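Local coordinates for probable glutamine-binding lipoprotein GlnH (GLNBP) (PDB 6H20), which binds aspartate and related amino acids as a lipoprotein of the solute-binding protein family, and appears to regulate protein kinase G and so glutamate metabolism, at residues T211-L216 against L223-P228. Residues are numbered along the deposited sequence; the frame is centred on the assembly and turned at random.
Sequences TILAGL and LHIVGP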
ATOM      1  N   THR A 211      -5.422   4.843   5.609  1.00 14.82           N
ATOM      2  CA  THR A 211      -4.018   5.160   5.864  1.00 13.50           C
ATOM      3  C   THR A 211      -3.480   6.184   4.863  1.00 14.74           C
ATOM      4  O   THR A 211      -2.876   7.194   5.251  1.00 16.10           O
ATOM      5  CB  THR A 211      -3.211   3.869   5.722  1.00 13.98           C
ATOM      6  OG1 THR A 211      -3.695   3.166   4.572  1.00 13.14           O
ATOM      7  CG2 THR A 211      -3.380   2.977   6.965  1.00 15.58           C
ATOM      8  N   ILE A 212      -3.647   5.909   3.564  1.00 14.18           N
ATOM      9  CA  ILE A 212      -3.199   6.836   2.517  1.00 12.90           C
ATOM     10  C   ILE A 212      -3.934   8.165   2.642  1.00 13.78           C
ATOM     11  O   ILE A 212      -3.332   9.252   2.542  1.00 14.38           O
ATOM     12  CB  ILE A 212      -3.390   6.202   1.123  1.00 13.59           C
ATOM     13  CG1 ILE A 212      -2.555   4.931   0.994  1.00 15.40           C
ATOM     14  CG2 ILE A 212      -3.051   7.226   0.008  1.00 15.06           C
ATOM     15  CD1 ILE A 212      -2.799   4.194  -0.320  1.00 15.21           C
ATOM     16  N   LEU A 213      -5.251   8.102   2.861  1.00 12.88           N
ATOM     17  CA  LEU A 213      -6.034   9.331   2.997  1.00 12.95           C
ATOM     18  C   LEU A 213      -5.553  10.177   4.171  1.00 13.61           C
ATOM     19  O   LEU A 213      -5.529  11.412   4.077  1.00 14.82           O
ATOM     20  CB  LEU A 213      -7.513   8.995   3.174  1.00 15.00           C
ATOM     21  CG  LEU A 213      -8.228   8.294   2.016  1.00 14.23           C
ATOM     22  CD1 LEU A 213      -9.702   8.114   2.378  1.00 14.68           C
ATOM     23  CD2 LEU A 213      -8.084   9.084   0.708  1.00 14.75           C
ATOM     24  N   ALA A 214      -5.172   9.533   5.286  1.00 15.79           N
ATOM     25  CA  ALA A 214      -4.634  10.280   6.422  1.00 15.38           C
ATOM     26  C   ALA A 214      -3.364  11.036   6.045  1.00 13.88           C
ATOM     27  O   ALA A 214      -3.132  12.154   6.526  1.00 16.85           O
ATOM     28  CB  ALA A 214      -4.376   9.334   7.597  1.00 18.81           C
ATOM     29  N   GLY A 215      -2.538  10.452   5.175  1.00 15.93           N
ATOM     30  CA  GLY A 215      -1.376  11.170   4.682  1.00 17.08           C
ATOM     31  C   GLY A 215      -1.763  12.404   3.889  1.00 15.86           C
ATOM     32  O   GLY A 215      -1.095  13.444   3.963  1.00 18.32           O
ATOM     33  N   LEU A 216      -2.848  12.305   3.116  1.00 15.70           N
ATOM     34  CA  LEU A 216      -3.336  13.472   2.384  1.00 16.15           C
ATOM     35  C   LEU A 216      -3.889  14.532   3.333  1.00 15.17           C
ATOM     36  O   LEU A 216      -3.681  15.738   3.115  1.00 16.13           O
ATOM     37  CB  LEU A 216      -4.382  13.046   1.349  1.00 15.29           C
ATOM     38  CG  LEU A 216      -3.888  12.019   0.326  1.00 17.82           C
ATOM     39  CD1 LEU A 216      -4.981  11.791  -0.696  1.00 21.85           C
ATOM     40  CD2 LEU A 216      -2.594  12.480  -0.336  1.00 22.99           C
ATOM     41  N   LEU A 223      -9.231  19.012   4.490  1.00 15.74           N
ATOM     42  CA  LEU A 223      -9.925  17.787   4.124  1.00 15.06           C
ATOM     43  C   LEU A 223     -10.179  16.922   5.355  1.00 15.08           C
ATOM     44  O   LEU A 223      -9.481  17.018   6.373  1.00 18.83           O
ATOM     45  CB  LEU A 223      -9.098  17.002   3.104  1.00 15.16           C
ATOM     46  CG  LEU A 223      -8.531  17.847   1.973  1.00 14.71           C
ATOM     47  CD1 LEU A 223      -7.729  16.932   1.049  1.00 14.84           C
ATOM     48  CD2 LEU A 223      -9.643  18.528   1.191  1.00 17.20           C
ATOM     49  N   HIS A 224     -11.194  16.061   5.252  1.00 15.76           N
ATOM     50  CA  HIS A 224     -11.495  15.109   6.317  1.00 14.93           C
ATOM     51  C   HIS A 224     -11.943  13.777   5.722  1.00 14.40           C
ATOM     52  O   HIS A 224     -12.386  13.693   4.571  1.00 16.80           O
ATOM     53  CB  HIS A 224     -12.497  15.654   7.363  1.00 15.77           C
ATOM     54  CG  HIS A 224     -13.887  15.884   6.849  1.00 15.99           C
ATOM     55  ND1 HIS A 224     -14.928  16.231   7.688  1.00 20.62           N
ATOM     56  CD2 HIS A 224     -14.415  15.828   5.601  1.00 16.23           C
ATOM     57  CE1 HIS A 224     -16.035  16.372   6.979  1.00 23.51           C
ATOM     58  NE2 HIS A 224     -15.750  16.138   5.710  1.00 18.18           N
ATOM     59  N   ILE A 225     -11.834  12.728   6.541  1.00 15.75           N
ATOM     60  CA  ILE A 225     -12.173  11.372   6.135  1.00 14.98           C
ATOM     61  C   ILE A 225     -13.563  11.048   6.653  1.00 16.67           C
ATOM     62  O   ILE A 225     -13.869  11.278   7.835  1.00 17.06           O
ATOM     63  CB  ILE A 225     -11.140  10.376   6.682  1.00 13.77           C
ATOM     64  CG1 ILE A 225      -9.764  10.646   6.059  1.00 13.88           C
ATOM     65  CG2 ILE A 225     -11.578   8.935   6.401  1.00 16.20           C
ATOM     66  CD1 ILE A 225      -8.615   9.879   6.729  1.00 16.59           C
ATOM     67  N   VAL A 226     -14.406  10.520   5.768  1.00 15.58           N
ATOM     68  CA  VAL A 226     -15.806  10.254   6.059  1.00 17.74           C
ATOM     69  C   VAL A 226     -16.171   8.869   5.542  1.00 18.44           C
ATOM     70  O   VAL A 226     -15.433   8.241   4.772  1.00 19.58           O
ATOM     71  CB  VAL A 226     -16.741  11.319   5.446  1.00 19.71           C
ATOM     72  CG1 VAL A 226     -16.386  12.711   5.964  1.00 19.54           C
ATOM     73  CG2 VAL A 226     -16.661  11.290   3.930  1.00 21.08           C
ATOM     74  N   GLY A 227     -17.332   8.396   5.986  1.00 20.35           N
ATOM     75  CA  GLY A 227     -17.944   7.213   5.434  1.00 23.91           C
ATOM     76  C   GLY A 227     -17.550   5.927   6.125  1.00 22.37           C
ATOM     77  O   GLY A 227     -16.661   5.884   6.977  1.00 19.77           O
ATOM     78  N   PRO A 228     -18.206   4.841   5.744  1.00 22.56           N
ATOM     79  CA  PRO A 228     -17.951   3.549   6.383  1.00 21.35           C
ATOM     80  C   PRO A 228     -16.711   2.891   5.799  1.00 21.77           C
ATOM     81  O   PRO A 228     -16.142   3.330   4.801  1.00 21.64           O
ATOM     82  CB  PRO A 228     -19.197   2.751   5.994  1.00 24.93           C
ATOM     83  CG  PRO A 228     -19.534   3.258   4.634  1.00 27.92           C
ATOM     84  CD  PRO A 228     -19.133   4.721   4.604  1.00 24.41           C
TER
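In the lobe of this family 3 solute-binding fold that contains strand 139-148, helix 210-219 is followed after a short connection by strand 223-226, and the two pack together through I225 against L213 and A214. The nearest pair of CA atoms, L213 and I225, is 7.2 Å apart, a spacing bridged by one isoleucine branch. I225 sends CG1 toward the helix, anti to its own carbonyl carbon (chi1 -64°), and a nearly extended chi2 of 169° carries CD1 onward to the helix surface. There CD1 sits 3.8 Å from L213 CB and 3.7 Å from A214 N, so the methyl lies against the backbone where the two residues join. One carbon back along the same branch, I225 CG1 is 4.0 Å from L213 CB; A214 CB, at 4.4 Å from I225 CD1, is a looser neighbour. No hydrogen bond links the segments; the contact is small, 160 Å² with both sides summed, and its side-chain contacts are carbon to carbon.

On the helix, I212 touches both the bound asparagine and W191, whereas the L213 side chain is about 10 Å from that ligand. L213, L216 and L223 all meet L146 of strand 139-148. That strand, antiparallel to strand 223-226, is joined to it by backbone bonds of H224 with A147 and V226 with I145, residues whose side chains point away from the helix. Helix 191-199 adds L195 against L216 and L223, while V273 and L274 pack on A214.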